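Local coordinates for GCN5-related N-acetyltransferase (Ralstonia eutropha JMP134, PDB 2Q0Y), which probably transfers an acyl group, most likely acetyl from acetyl-CoA, to an acceptor that is not known, at residues 64-69 with 106-111; 87-92 with 125-130. One frame throughout, in Å; residues are numbered along the deposited sequence.

Contact 1 of 2, residues 64-69 with 106-111; sequences PLAGIG and QALMNR
I68 and L108 mark the place where strand 64-69 and helix 106-111 come nearest in backbone, their CA atoms 6.4 Å apart. The two axes run 8.6 Å apart at closest approach and point in nearly the same direction, crossing at -30°. No hydrogen bond joins the segments, and the packing is almost wholly apolar. L108 lies over the strand: its CD1 reaches down to CB of A66 at 3.7 Å and comes equally close to the backbone N of G67. Its CB rests against CG2 of I68 at 4.0 Å, and the two side chains slide past each other in opposite directions. This is helix-on-sheet packing of the GNAT fold, in which helix 104-118 covers one face of the central sheet; L93 of strand 86-95 touches both I68 and L108. Just before, L65 and A66 both face M58 of strand 54-60 in a classic beta bulge. With chi1 (-165°) setting CG1 of I68 anti to the backbone N and chi2 extended (168°), CD1 lies 3.7 Å from the carbonyl O of L108. The same methyl meets SE of selenomethionine M109 at 3.8 Å. The M109 chain, bent at chi2 and chi3, crosses I68 at about a right angle and also packs on Y136 and W141.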
loop_
_atom_site.group_PDB
_atom_site.type_symbol
_atom_site.label_atom_id
_atom_site.label_comp_id
_atom_site.label_asym_id
_atom_site.label_seq_id
_atom_site.Cartn_x
_atom_site.Cartn_y
_atom_site.Cartn_z
ATOM N N PRO A 64 12.082 -27.086 3.291
ATOM C CA PRO A 64 11.922 -25.696 2.892
ATOM C C PRO A 64 13.125 -24.827 3.244
ATOM O O PRO A 64 13.542 -24.804 4.402
ATOM C CB PRO A 64 10.678 -25.245 3.676
ATOM C CG PRO A 64 9.957 -26.514 3.992
ATOM C CD PRO A 64 11.057 -27.470 4.279
ATOM N N LEU A 65 13.654 -24.135 2.231
ATOM C CA LEU A 65 14.808 -23.237 2.352
ATOM C C LEU A 65 14.437 -21.773 2.133
ATOM O O LEU A 65 15.211 -20.879 2.460
ATOM C CB LEU A 65 15.841 -23.577 1.267
ATOM C CG LEU A 65 16.617 -24.880 1.263
ATOM C CD1 LEU A 65 17.651 -24.762 0.195
ATOM C CD2 LEU A 65 17.267 -25.159 2.604
ATOM N N ALA A 66 13.285 -21.535 1.517
ATOM C CA ALA A 66 12.888 -20.184 1.133
ATOM C C ALA A 66 11.402 -20.134 0.862
ATOM O O ALA A 66 10.767 -21.146 0.577
ATOM C CB ALA A 66 13.636 -19.734 -0.101
ATOM N N GLY A 67 10.852 -18.929 0.906
ATOM C CA GLY A 67 9.449 -18.737 0.622
ATOM C C GLY A 67 9.164 -17.324 0.185
ATOM O O GLY A 67 9.974 -16.420 0.402
ATOM N N ILE A 68 8.002 -17.147 -0.428
ATOM C CA ILE A 68 7.505 -15.842 -0.829
ATOM C C ILE A 68 5.991 -15.826 -0.653
ATOM O O ILE A 68 5.323 -16.873 -0.735
ATOM C CB ILE A 68 7.934 -15.495 -2.273
ATOM C CG1 ILE A 68 7.753 -13.995 -2.574
ATOM C CG2 ILE A 68 7.194 -16.391 -3.286
ATOM C CD1 ILE A 68 8.442 -13.578 -3.881
ATOM N N GLY A 69 5.463 -14.641 -0.365
ATOM C CA GLY A 69 4.025 -14.451 -0.201
ATOM C C GLY A 69 3.487 -13.500 -1.252
ATOM O O GLY A 69 4.195 -12.584 -1.688
ATOM N N GLN A 106 15.446 -14.614 -6.903
ATOM C CA GLN A 106 14.980 -14.236 -8.241
ATOM C C GLN A 106 13.974 -15.246 -8.797
ATOM O O GLN A 106 12.967 -14.866 -9.399
ATOM C CB GLN A 106 16.164 -14.058 -9.175
ATOM C CG GLN A 106 15.747 -13.689 -10.589
ATOM C CD GLN A 106 16.887 -13.189 -11.444
ATOM O OE1 GLN A 106 18.054 -13.295 -11.071
ATOM N NE2 GLN A 106 16.551 -12.634 -12.605
ATOM N N ALA A 107 14.215 -16.533 -8.549
ATOM C CA ALA A 107 13.293 -17.591 -8.979
ATOM C C ALA A 107 11.913 -17.456 -8.328
ATOM O O ALA A 107 10.886 -17.560 -9.003
ATOM C CB ALA A 107 13.875 -18.937 -8.688
ATOM N N LEU A 108 11.885 -17.206 -7.025
ATOM C CA LEU A 108 10.626 -16.978 -6.319
ATOM C C LEU A 108 9.938 -15.699 -6.788
ATOM O O LEU A 108 8.721 -15.680 -6.965
ATOM C CB LEU A 108 10.844 -16.941 -4.805
ATOM C CG LEU A 108 11.165 -18.295 -4.165
ATOM C CD1 LEU A 108 11.524 -18.151 -2.699
ATOM C CD2 LEU A 108 10.008 -19.254 -4.319
HETATM N N MSE A 109 10.707 -14.636 -7.008
HETATM C CA MSE A 109 10.113 -13.428 -7.568
HETATM C C MSE A 109 9.502 -13.699 -8.939
HETATM O O MSE A 109 8.418 -13.207 -9.245
HETATM C CB MSE A 109 11.135 -12.310 -7.666
HETATM C CG MSE A 109 11.509 -11.670 -6.339
HETATM SE SE MSE A 109 10.108 -10.575 -5.597
HETATM C CE MSE A 109 10.015 -9.174 -6.964
ATOM N N ASN A 110 10.192 -14.471 -9.766
ATOM C CA ASN A 110 9.665 -14.816 -11.081
ATOM C C ASN A 110 8.358 -15.575 -10.972
ATOM O O ASN A 110 7.417 -15.307 -11.741
ATOM C CB ASN A 110 10.673 -15.660 -11.876
ATOM C CG ASN A 110 11.796 -14.839 -12.470
ATOM O OD1 ASN A 110 11.655 -13.654 -12.722
ATOM N ND2 ASN A 110 12.918 -15.496 -12.736
ATOM N N ARG A 111 8.290 -16.516 -10.028
ATOM C CA ARG A 111 7.047 -17.262 -9.804
ATOM C C ARG A 111 5.904 -16.347 -9.360
ATOM O O ARG A 111 4.767 -16.508 -9.804
ATOM C CB ARG A 111 7.201 -18.365 -8.761
ATOM C CG ARG A 111 7.886 -19.623 -9.245
ATOM C CD ARG A 111 6.905 -20.692 -9.829
ATOM N NE ARG A 111 6.171 -20.261 -11.030
ATOM C CZ ARG A 111 6.720 -19.982 -12.224
ATOM N NH1 ARG A 111 8.039 -20.081 -12.436
ATOM N NH2 ARG A 111 5.938 -19.596 -13.232
#

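Contact 2 of 2, residues 87-92 with 125-130; sequences RGYILN and VLHATE. With MG (magnesium ion), chain C.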
loop_
_atom_site.group_PDB
_atom_site.type_symbol
_atom_site.label_atom_id
_atom_site.label_comp_id
_atom_site.label_asym_id
_atom_site.label_seq_id
_atom_site.Cartn_x
_atom_site.Cartn_y
_atom_site.Cartn_z
ATOM N N ARG A 87 -4.419 -4.256 -6.894
ATOM C CA ARG A 87 -3.026 -4.385 -7.266
ATOM C C ARG A 87 -2.405 -5.607 -6.583
ATOM O O ARG A 87 -2.907 -6.091 -5.563
ATOM C CB ARG A 87 -2.243 -3.083 -7.022
ATOM C CG ARG A 87 -2.392 -2.470 -5.700
ATOM C CD ARG A 87 -1.469 -1.232 -5.542
ATOM N NE ARG A 87 -1.810 -0.090 -6.395
ATOM C CZ ARG A 87 -1.215 1.103 -6.325
ATOM N NH1 ARG A 87 -0.272 1.335 -5.419
ATOM N NH2 ARG A 87 -1.561 2.086 -7.138
ATOM N N GLY A 88 -1.358 -6.137 -7.197
ATOM C CA GLY A 88 -0.604 -7.235 -6.618
ATOM C C GLY A 88 0.278 -6.728 -5.497
ATOM O O GLY A 88 0.737 -5.578 -5.517
ATOM N N TYR A 89 0.504 -7.582 -4.503
ATOM C CA TYR A 89 1.381 -7.257 -3.386
ATOM C C TYR A 89 2.258 -8.474 -3.073
ATOM O O TYR A 89 1.749 -9.584 -2.920
ATOM C CB TYR A 89 0.581 -6.812 -2.143
ATOM C CG TYR A 89 1.501 -6.355 -1.032
ATOM C CD1 TYR A 89 2.387 -5.297 -1.247
ATOM C CD2 TYR A 89 1.505 -6.961 0.213
ATOM C CE1 TYR A 89 3.260 -4.877 -0.274
ATOM C CE2 TYR A 89 2.391 -6.533 1.210
ATOM C CZ TYR A 89 3.273 -5.494 0.954
ATOM O OH TYR A 89 4.182 -5.020 1.920
ATOM N N ILE A 90 3.560 -8.253 -3.018
ATOM C CA ILE A 90 4.531 -9.287 -2.689
ATOM C C ILE A 90 5.092 -8.985 -1.309
ATOM O O ILE A 90 5.419 -7.841 -0.999
ATOM C CB ILE A 90 5.670 -9.359 -3.747
ATOM C CG1 ILE A 90 5.078 -9.722 -5.110
ATOM C CG2 ILE A 90 6.763 -10.352 -3.322
ATOM C CD1 ILE A 90 6.060 -9.738 -6.236
ATOM N N LEU A 91 5.194 -10.019 -0.484
ATOM C CA LEU A 91 5.700 -9.878 0.869
ATOM C C LEU A 91 6.355 -11.160 1.372
ATOM O O LEU A 91 6.169 -12.248 0.800
ATOM C CB LEU A 91 4.592 -9.437 1.843
ATOM C CG LEU A 91 3.483 -10.420 2.203
ATOM C CD1 LEU A 91 2.700 -9.953 3.421
ATOM C CD2 LEU A 91 2.542 -10.708 1.035
ATOM N N ASN A 92 7.127 -11.013 2.450
ATOM C CA ASN A 92 7.739 -12.136 3.154
ATOM C C ASN A 92 8.686 -13.009 2.331
ATOM O O ASN A 92 8.826 -14.196 2.609
ATOM C CB ASN A 92 6.669 -13.032 3.798
ATOM C CG ASN A 92 5.887 -12.330 4.873
ATOM O OD1 ASN A 92 6.397 -11.428 5.534
ATOM N ND2 ASN A 92 4.636 -12.736 5.056
ATOM N N VAL A 125 3.107 -4.080 -6.251
ATOM C CA VAL A 125 3.990 -3.342 -5.355
ATOM C C VAL A 125 4.573 -4.290 -4.315
ATOM O O VAL A 125 4.089 -5.401 -4.131
ATOM C CB VAL A 125 3.279 -2.154 -4.646
ATOM C CG1 VAL A 125 2.799 -1.099 -5.660
ATOM C CG2 VAL A 125 2.130 -2.633 -3.802
ATOM N N LEU A 126 5.654 -3.848 -3.680
ATOM C CA LEU A 126 6.303 -4.578 -2.588
ATOM C C LEU A 126 6.986 -3.542 -1.714
ATOM O O LEU A 126 7.184 -2.415 -2.155
ATOM C CB LEU A 126 7.317 -5.606 -3.137
ATOM C CG LEU A 126 8.500 -5.159 -4.006
ATOM C CD1 LEU A 126 9.651 -4.536 -3.206
ATOM C CD2 LEU A 126 9.013 -6.343 -4.815
ATOM N N HIS A 127 7.333 -3.905 -0.482
ATOM C CA HIS A 127 8.166 -3.046 0.355
ATOM C C HIS A 127 9.503 -3.727 0.540
ATOM O O HIS A 127 9.580 -4.832 1.095
ATOM C CB HIS A 127 7.490 -2.768 1.684
ATOM C CG HIS A 127 6.273 -1.911 1.560
ATOM N ND1 HIS A 127 5.005 -2.436 1.476
ATOM C CD2 HIS A 127 6.128 -0.567 1.511
ATOM C CE1 HIS A 127 4.127 -1.452 1.383
ATOM N NE2 HIS A 127 4.786 -0.308 1.387
ATOM N N ALA A 128 10.545 -3.098 0.015
ATOM C CA ALA A 128 11.852 -3.732 -0.058
ATOM C C ALA A 128 12.606 -3.607 1.254
ATOM O O ALA A 128 12.349 -2.702 2.039
ATOM C CB ALA A 128 12.658 -3.127 -1.166
ATOM N N THR A 129 13.502 -4.558 1.503
ATOM C CA THR A 129 14.580 -4.370 2.452
ATOM C C THR A 129 15.768 -3.845 1.636
ATOM O O THR A 129 15.832 -4.046 0.414
ATOM C CB THR A 129 14.987 -5.697 3.100
ATOM O OG1 THR A 129 15.418 -6.594 2.072
ATOM C CG2 THR A 129 13.820 -6.322 3.854
ATOM N N GLU A 130 16.724 -3.205 2.301
ATOM C CA GLU A 130 17.921 -2.686 1.618
ATOM C C GLU A 130 18.684 -3.818 0.924
ATOM O O GLU A 130 19.287 -3.623 -0.136
ATOM C CB GLU A 130 18.844 -1.959 2.610
HETATM MG MG MG C . 2.921 0.513 0.162
HETATM O O HOH W 1 6.436 -6.321 0.919
HETATM O O HOH W 2 0.868 -0.056 0.147
#
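V125 of strand 125-127 pairs in parallel with strand 87-92. Its N donates to the O of G88 (2.9 Å) from above the carbonyl plane, and its O accepts the N-H of I90 at 3.1 Å, so both backbone polar atoms of V125 bond to 87-92, to the residues flanking Y89. Of its methyls, CG2 packs against CD1 of Y89 at 3.7 Å, the two side chains crossing at about a right angle, while CG1 touches NH1 of R87; NE of that guanidinium is hydrogen-bonded to NE2 of H81. L126 turns to the other face of the sheet and sets its CB 3.6 Å from the O of I90. At H127 the strand ends in a polar site. ND1 donates to OH of Y89 (2.7 Å, 164° at the hydrogen), with the hydroxyl close to the imidazole plane; the rings meet rim to rim, planes at 66°. A water joins OH of Y89, O of I90 and N of H127, bridging the strands where direct pairing stops. The bond at ND1 would help limit the ring's rotation. NE2 binds a magnesium ion at 2.4 Å, the metal displaced toward CE1 and out of the imidazole plane; a water, E146 and E146 of the second subunit also bind it, making a site between the subunits. There residues 125-127 pair antiparallel with a strand of the second subunit and continue the sheet. Within the chain, strand 63-74 flanks 87-92 on its other edge, and M109, A112 and F116 of helix 104-118 cover I90.

In the fold
The centres of contacts 1 and 2 lie about 13 Å apart, and both contacts involve the same mixed sheet, where strands 63-74 and 86-95 are antiparallel neighbours. Along the chain the segments alternate: 64-69, 87-92, 106-111, then 125-130. Helix 104-118 of contact 1 is thus the crossover of the beta-alpha-beta unit whose two parallel strands form contact 2. The contacts touch directly: G69 N and L91 O probably share a hydrogen bond at 2.8 Å, CD1 of I68 packs on CG2 of I90, and CE of M109 on CD2 of L126. One apolar layer therefore runs under the helix, from the middle of the sheet to the strand that meets the second subunit.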